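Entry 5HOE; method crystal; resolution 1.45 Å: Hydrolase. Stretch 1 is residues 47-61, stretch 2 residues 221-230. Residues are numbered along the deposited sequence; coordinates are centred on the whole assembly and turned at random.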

ATOM      1  N   ARG A  47      -5.499 -14.980 -37.904  1.00 20.56           N
ATOM      2  CA  ARG A  47      -6.070 -14.594 -36.624  1.00 20.41           C
ATOM      3  C   ARG A  47      -7.542 -14.258 -36.827  1.00 20.83           C
ATOM      4  O   ARG A  47      -7.961 -13.881 -37.925  1.00 19.88           O
ATOM      5  CB  ARG A  47      -5.339 -13.375 -36.060  1.00 22.46           C
ATOM      6  CG  ARG A  47      -3.821 -13.518 -36.046  1.00 24.26           C
ATOM      7  CD  ARG A  47      -3.129 -12.734 -34.954  1.00 25.17           C
ATOM      8  NE  ARG A  47      -2.804 -11.349 -35.285  1.00 25.51           N
ATOM      9  CZ  ARG A  47      -1.623 -10.914 -35.725  1.00 25.80           C
ATOM     10  NH1 ARG A  47      -0.610 -11.747 -35.970  1.00 27.73           N
ATOM     11  NH2 ARG A  47      -1.465  -9.622 -35.964  1.00 25.57           N
ATOM     12  N   TRP A  48      -8.335 -14.391 -35.763  1.00 19.78           N
ATOM     13  CA  TRP A  48      -9.742 -14.042 -35.919  1.00 18.07           C
ATOM     14  C   TRP A  48      -9.896 -12.563 -36.239  1.00 17.54           C
ATOM     15  O   TRP A  48     -10.745 -12.188 -37.057  1.00 18.10           O
ATOM     16  CB  TRP A  48     -10.581 -14.486 -34.721  1.00 16.64           C
ATOM     17  CG  TRP A  48     -10.502 -13.657 -33.438  1.00 15.53           C
ATOM     18  CD1 TRP A  48      -9.845 -14.013 -32.284  1.00 15.70           C
ATOM     19  CD2 TRP A  48     -11.164 -12.421 -33.148  1.00 15.80           C
ATOM     20  NE1 TRP A  48     -10.053 -13.071 -31.305  1.00 16.43           N
ATOM     21  CE2 TRP A  48     -10.849 -12.079 -31.812  1.00 15.60           C
ATOM     22  CE3 TRP A  48     -11.967 -11.552 -33.890  1.00 17.13           C
ATOM     23  CZ2 TRP A  48     -11.313 -10.905 -31.204  1.00 15.98           C
ATOM     24  CZ3 TRP A  48     -12.448 -10.396 -33.280  1.00 17.46           C
ATOM     25  CH2 TRP A  48     -12.107 -10.076 -31.955  1.00 15.48           C
ATOM     26  N   THR A  49      -9.024 -11.729 -35.676  1.00 18.37           N
ATOM     27  CA  THR A  49      -9.078 -10.295 -35.927  1.00 18.11           C
ATOM     28  C   THR A  49      -8.857  -9.984 -37.408  1.00 18.64           C
ATOM     29  O   THR A  49      -9.594  -9.184 -38.007  1.00 20.08           O
ATOM     30  CB  THR A  49      -8.004  -9.634 -35.073  1.00 18.38           C
ATOM     31  OG1 THR A  49      -6.777 -10.346 -35.280  1.00 19.62           O
ATOM     32  CG2 THR A  49      -8.385  -9.662 -33.569  1.00 19.98           C
ATOM     33  N   GLY A  50      -7.849 -10.614 -38.025  1.00 18.47           N
ATOM     34  CA  GLY A  50      -7.561 -10.343 -39.430  1.00 19.89           C
ATOM     35  C   GLY A  50      -8.618 -10.905 -40.360  1.00 18.59           C
ATOM     36  O   GLY A  50      -8.931 -10.306 -41.401  1.00 20.13           O
ATOM     37  N   ALA A  51      -9.166 -12.064 -40.011  1.00 19.78           N
ATOM     38  CA  ALA A  51     -10.281 -12.640 -40.754  1.00 20.14           C
ATOM     39  C   ALA A  51     -11.541 -11.789 -40.630  1.00 19.27           C
ATOM     40  O   ALA A  51     -12.288 -11.635 -41.605  1.00 21.51           O
ATOM     41  CB  ALA A  51     -10.539 -14.065 -40.260  1.00 20.29           C
ATOM     42  N   MET A  52     -11.812 -11.251 -39.437  1.00 19.39           N
ATOM     43  CA  MET A  52     -12.943 -10.338 -39.273  1.00 19.78           C
ATOM     44  C   MET A  52     -12.734  -9.077 -40.098  1.00 19.70           C
ATOM     45  O   MET A  52     -13.658  -8.612 -40.792  1.00 20.84           O
ATOM     46  CB  MET A  52     -13.108  -9.979 -37.793  1.00 17.88           C
ATOM     47  CG  MET A  52     -14.318  -9.100 -37.515  1.00 18.51           C
ATOM     48  SD  MET A  52     -14.324  -8.285 -35.915  1.00 18.18           S
ATOM     49  CE  MET A  52     -12.877  -7.237 -36.008  1.00 19.64           C
ATOM     50  N   ALA A  53     -11.508  -8.535 -40.081  1.00 21.07           N
ATOM     51  CA  ALA A  53     -11.219  -7.323 -40.853  1.00 22.19           C
ATOM     52  C   ALA A  53     -11.408  -7.551 -42.349  1.00 22.67           C
ATOM     53  O   ALA A  53     -11.913  -6.672 -43.064  1.00 24.15           O
ATOM     54  CB  ALA A  53      -9.798  -6.847 -40.559  1.00 24.64           C
ATOM     55  N   ALA A  54     -10.996  -8.719 -42.849  1.00 23.06           N
ATOM     56  CA  ALA A  54     -11.160  -9.013 -44.265  1.00 25.63           C
ATOM     57  C   ALA A  54     -12.636  -9.027 -44.657  1.00 27.18           C
ATOM     58  O   ALA A  54     -13.021  -8.473 -45.695  1.00 28.14           O
ATOM     59  CB  ALA A  54     -10.510 -10.358 -44.586  1.00 26.67           C
ATOM     60  N   ARG A  55     -13.481  -9.657 -43.839  1.00 27.41           N
ATOM     61  CA  ARG A  55     -14.911  -9.703 -44.147  1.00 29.70           C
ATOM     62  C   ARG A  55     -15.549  -8.320 -44.027  1.00 28.10           C
ATOM     63  O   ARG A  55     -16.419  -7.957 -44.829  1.00 28.49           O
ATOM     64  CB  ARG A  55     -15.596 -10.705 -43.209  1.00 33.53           C
ATOM     65  CG  ARG A  55     -17.088 -10.901 -43.431  1.00 35.43           C
ATOM     66  CD  ARG A  55     -17.378 -11.909 -44.552  1.00 38.75           C
ATOM     67  NE  ARG A  55     -18.353 -12.915 -44.120  1.00 42.01           N
ATOM     68  CZ  ARG A  55     -18.302 -14.205 -44.431  1.00 44.15           C
ATOM     69  NH1 ARG A  55     -17.319 -14.685 -45.177  1.00 44.63           N
ATOM     70  NH2 ARG A  55     -19.239 -15.025 -43.983  1.00 46.92           N
ATOM     71  N   LEU A  56     -15.115  -7.524 -43.046  1.00 26.18           N
ATOM     72  CA  LEU A  56     -15.713  -6.207 -42.828  1.00 25.40           C
ATOM     73  C   LEU A  56     -15.387  -5.225 -43.953  1.00 27.75           C
ATOM     74  O   LEU A  56     -16.241  -4.414 -44.330  1.00 26.88           O
ATOM     75  CB  LEU A  56     -15.269  -5.652 -41.473  1.00 23.71           C
ATOM     76  CG  LEU A  56     -15.908  -6.312 -40.253  1.00 22.10           C
ATOM     77  CD1 LEU A  56     -15.257  -5.801 -38.978  1.00 21.31           C
ATOM     78  CD2 LEU A  56     -17.413  -6.034 -40.217  1.00 22.43           C
ATOM     79  N   GLY A  57     -14.167  -5.262 -44.488  1.00 29.43           N
ATOM     80  CA  GLY A  57     -13.779  -4.378 -45.577  1.00 29.21           C
ATOM     81  C   GLY A  57     -13.046  -3.138 -45.086  1.00 30.55           C
ATOM     82  O   GLY A  57     -12.861  -2.907 -43.890  1.00 30.09           O
ATOM     83  N   ASP A  58     -12.615  -2.316 -46.043  1.00 34.86           N
ATOM     84  CA  ASP A  58     -11.775  -1.173 -45.692  1.00 37.77           C
ATOM     85  C   ASP A  58     -12.559   0.019 -45.146  1.00 36.17           C
ATOM     86  O   ASP A  58     -11.963   1.077 -44.907  1.00 38.04           O
ATOM     87  CB  ASP A  58     -10.879  -0.767 -46.864  1.00 42.47           C
ATOM     88  CG  ASP A  58     -11.664  -0.387 -48.087  1.00 47.11           C
ATOM     89  OD1 ASP A  58     -12.736   0.236 -47.935  1.00 48.42           O
ATOM     90  OD2 ASP A  58     -11.209  -0.715 -49.203  1.00 49.40           O
ATOM     91  N   GLY A  59     -13.858  -0.124 -44.916  1.00 32.99           N
ATOM     92  CA  GLY A  59     -14.560   0.830 -44.082  1.00 31.52           C
ATOM     93  C   GLY A  59     -14.333   0.657 -42.596  1.00 30.10           C
ATOM     94  O   GLY A  59     -14.916   1.393 -41.793  1.00 29.32           O
ATOM     95  N   TYR A  60     -13.509  -0.315 -42.203  1.00 27.88           N
ATOM     96  CA  TYR A  60     -13.280  -0.628 -40.797  1.00 24.90           C
ATOM     97  C   TYR A  60     -11.791  -0.642 -40.510  1.00 25.01           C
ATOM     98  O   TYR A  60     -10.999  -1.136 -41.316  1.00 27.70           O
ATOM     99  CB  TYR A  60     -13.874  -1.988 -40.439  1.00 24.34           C
ATOM    100  CG  TYR A  60     -15.385  -1.985 -40.374  1.00 23.21           C
ATOM    101  CD1 TYR A  60     -16.146  -2.095 -41.531  1.00 23.81           C
ATOM    102  CD2 TYR A  60     -16.050  -1.885 -39.160  1.00 24.74           C
ATOM    103  CE1 TYR A  60     -17.519  -2.097 -41.484  1.00 25.31           C
ATOM    104  CE2 TYR A  60     -17.425  -1.885 -39.097  1.00 25.55           C
ATOM    105  CZ  TYR A  60     -18.158  -1.993 -40.265  1.00 27.15           C
ATOM    106  OH  TYR A  60     -19.536  -1.993 -40.232  1.00 30.96           O
ATOM    107  N   HIS A  61     -11.423  -0.090 -39.356  1.00 22.86           N
ATOM    108  CA  HIS A  61     -10.059  -0.098 -38.857  1.00 21.70           C
ATOM    109  C   HIS A  61     -10.028  -0.941 -37.587  1.00 17.90           C
ATOM    110  O   HIS A  61     -10.673  -0.598 -36.590  1.00 18.04           O
ATOM    111  CB  HIS A  61      -9.593   1.332 -38.589  1.00 25.37           C
ATOM    112  CG  HIS A  61      -8.303   1.423 -37.839  1.00 30.03           C
ATOM    113  ND1 HIS A  61      -8.178   2.129 -36.662  1.00 32.22           N
ATOM    114  CD2 HIS A  61      -7.083   0.891 -38.091  1.00 32.95           C
ATOM    115  CE1 HIS A  61      -6.934   2.038 -36.226  1.00 34.23           C
ATOM    116  NE2 HIS A  61      -6.250   1.289 -37.071  1.00 35.16           N
ATOM    117  N   ALA A 221     -17.746 -14.940 -38.381  1.00 20.47           N
ATOM    118  CA  ALA A 221     -19.000 -14.856 -37.642  1.00 20.56           C
ATOM    119  C   ALA A 221     -19.070 -13.585 -36.809  1.00 19.75           C
ATOM    120  O   ALA A 221     -20.150 -12.988 -36.667  1.00 22.27           O
ATOM    121  CB  ALA A 221     -19.192 -16.097 -36.780  1.00 22.15           C
ATOM    122  N   ILE A 222     -17.934 -13.147 -36.256  1.00 19.08           N
ATOM    123  CA  ILE A 222     -17.936 -11.901 -35.501  1.00 18.55           C
ATOM    124  C   ILE A 222     -18.157 -10.713 -36.428  1.00 19.21           C
ATOM    125  O   ILE A 222     -18.868  -9.765 -36.076  1.00 18.97           O
ATOM    126  CB  ILE A 222     -16.653 -11.777 -34.653  1.00 17.67           C
ATOM    127  CG1 ILE A 222     -16.617 -12.890 -33.583  1.00 18.31           C
ATOM    128  CG2 ILE A 222     -16.580 -10.412 -34.007  1.00 18.47           C
ATOM    129  CD1 ILE A 222     -15.387 -12.927 -32.707  1.00 18.00           C
ATOM    130  N   ALA A 223     -17.582 -10.755 -37.632  1.00 20.00           N
ATOM    131  CA  ALA A 223     -17.812  -9.700 -38.613  1.00 21.49           C
ATOM    132  C   ALA A 223     -19.293  -9.570 -38.938  1.00 22.78           C
ATOM    133  O   ALA A 223     -19.808  -8.458 -39.082  1.00 23.88           O
ATOM    134  CB  ALA A 223     -17.040 -10.011 -39.894  1.00 21.60           C
ATOM    135  N   ASP A 224     -19.999 -10.696 -39.074  1.00 24.49           N
ATOM    136  CA  ASP A 224     -21.434 -10.603 -39.345  1.00 26.23           C
ATOM    137  C   ASP A 224     -22.142  -9.856 -38.228  1.00 24.96           C
ATOM    138  O   ASP A 224     -23.009  -9.002 -38.476  1.00 26.38           O
ATOM    139  CB  ASP A 224     -22.041 -12.001 -39.480  1.00 31.12           C
ATOM    140  CG  ASP A 224     -21.531 -12.743 -40.684  1.00 35.40           C
ATOM    141  OD1 ASP A 224     -20.939 -12.095 -41.567  1.00 35.52           O
ATOM    142  OD2 ASP A 224     -21.726 -13.978 -40.744  1.00 40.55           O
ATOM    143  N   LYS A 225     -21.785 -10.179 -36.987  1.00 23.15           N
ATOM    144  CA  LYS A 225     -22.342  -9.495 -35.831  1.00 23.08           C
ATOM    145  C   LYS A 225     -22.031  -8.004 -35.871  1.00 22.06           C
ATOM    146  O   LYS A 225     -22.907  -7.172 -35.600  1.00 23.82           O
ATOM    147  CB  LYS A 225     -21.758 -10.129 -34.573  1.00 26.18           C
ATOM    148  CG  LYS A 225     -22.433  -9.710 -33.320  1.00 28.39           C
ATOM    149  CD  LYS A 225     -23.688 -10.497 -33.076  1.00 29.02           C
ATOM    150  CE  LYS A 225     -24.403  -9.898 -31.897  1.00 28.32           C
ATOM    151  NZ  LYS A 225     -25.666 -10.590 -31.639  1.00 26.85           N
ATOM    152  N   VAL A 226     -20.784  -7.648 -36.213  1.00 21.17           N
ATOM    153  CA  VAL A 226     -20.375  -6.244 -36.246  1.00 20.68           C
ATOM    154  C   VAL A 226     -21.120  -5.494 -37.340  1.00 21.78           C
ATOM    155  O   VAL A 226     -21.616  -4.384 -37.124  1.00 22.21           O
ATOM    156  CB  VAL A 226     -18.854  -6.136 -36.442  1.00 19.09           C
ATOM    157  CG1 VAL A 226     -18.422  -4.678 -36.611  1.00 20.29           C
ATOM    158  CG2 VAL A 226     -18.112  -6.747 -35.246  1.00 19.45           C
ATOM    159  N   ALA A 227     -21.187  -6.076 -38.540  1.00 22.56           N
ATOM    160  CA  ALA A 227     -21.876  -5.414 -39.646  1.00 23.45           C
ATOM    161  C   ALA A 227     -23.359  -5.219 -39.360  1.00 24.64           C
ATOM    162  O   ALA A 227     -23.947  -4.233 -39.819  1.00 25.28           O
ATOM    163  CB  ALA A 227     -21.706  -6.220 -40.933  1.00 23.66           C
ATOM    164  N   ALA A 228     -23.978  -6.145 -38.618  1.00 24.59           N
ATOM    165  CA  ALA A 228     -25.400  -6.033 -38.318  1.00 26.07           C
ATOM    166  C   ALA A 228     -25.660  -4.896 -37.349  1.00 28.10           C
ATOM    167  O   ALA A 228     -26.748  -4.314 -37.350  1.00 29.90           O
ATOM    168  CB  ALA A 228     -25.908  -7.354 -37.736  1.00 26.06           C
ATOM    169  N   LEU A 229     -24.665  -4.560 -36.530  1.00 30.00           N
ATOM    170  CA  LEU A 229     -24.789  -3.460 -35.588  1.00 32.53           C
ATOM    171  C   LEU A 229     -24.729  -2.110 -36.291  1.00 33.21           C
ATOM    172  O   LEU A 229     -25.387  -1.154 -35.866  1.00 33.52           O
ATOM    173  CB  LEU A 229     -23.653  -3.581 -34.577  1.00 34.34           C
ATOM    174  CG  LEU A 229     -23.652  -2.650 -33.374  1.00 35.18           C
ATOM    175  CD1 LEU A 229     -24.856  -2.932 -32.476  1.00 36.76           C
ATOM    176  CD2 LEU A 229     -22.356  -2.862 -32.645  1.00 33.32           C
ATOM    177  N   PHE A 230     -23.950  -2.006 -37.356  1.00 33.34           N
ATOM    178  CA  PHE A 230     -23.848  -0.760 -38.090  1.00 35.14           C
ATOM    179  C   PHE A 230     -24.534  -0.905 -39.450  1.00 37.69           C
ATOM    180  O   PHE A 230     -24.000  -0.487 -40.474  1.00 39.76           O
ATOM    181  CB  PHE A 230     -22.379  -0.363 -38.227  1.00 33.67           C
ATOM    182  CG  PHE A 230     -21.658  -0.269 -36.908  1.00 32.11           C
ATOM    183  CD1 PHE A 230     -21.889   0.804 -36.063  1.00 31.83           C
ATOM    184  CD2 PHE A 230     -20.770  -1.256 -36.505  1.00 30.80           C
ATOM    185  CE1 PHE A 230     -21.235   0.906 -34.842  1.00 30.69           C
ATOM    186  CE2 PHE A 230     -20.114  -1.161 -35.283  1.00 31.27           C
ATOM    187  CZ  PHE A 230     -20.351  -0.081 -34.450  1.00 30.57           C
TER

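Two helices, 48-56 and 221-229, cross at 48° with their axes 8.3 Å apart at the closest, and no hydrogen bond links them; the fit of side chains carries the contact. The small residue at its centre is Ala 223. Its CA lies 5.0 Å from the CA of Met 52, and its methyl, pointing toward the other helix, is short enough to let three side chains close around it: CB is 3.7 Å from Met 52 CG, 3.6 Å from Arg 55 CG and 3.9 Å from Leu 56 CG.

Met 52 runs out extended, with chi1 and chi2 both t, before chi3 turns to p. The extended part carries SD past Ala 223 to the branched residues one helical turn apart, 3.6 Å from Ile 222 CG2 and 4.1 Å from Val 226 CG2. An unbranched, flexible chain suits such a reach. Ile 222, in its m, t rotamer, sends its other branch to Trp 48: CD1 sits over one face of the indole, 4.1 Å from the centroid of the six-membered ring, a CH-pi contact. The ring can offer that face while its NE1 is hydrogen-bonded elsewhere in the structure.

Leu 56 leaves its backbone sideways, yet its m, t rotamer brings CD2 back to 3.6 Å from Ala 223 O and 4.0 Å from Val 226 CG1. Tyr 60, the last residue of the type I turn that begins at Gly 57, extends the apolar surface: CE2 lies 3.9 Å from Val 226 CG1, and OH reaches within 3.8 Å of Phe 230 CB.

At the exposed margin, Arg 55 serves two purposes. Its aliphatic stem packs on Ala 223, while chi2 at p helps turn the chain so that NE stands 3.7 Å from Asp 224 OD1, a long salt bridge with the carboxylate oxygen near the guanidinium plane.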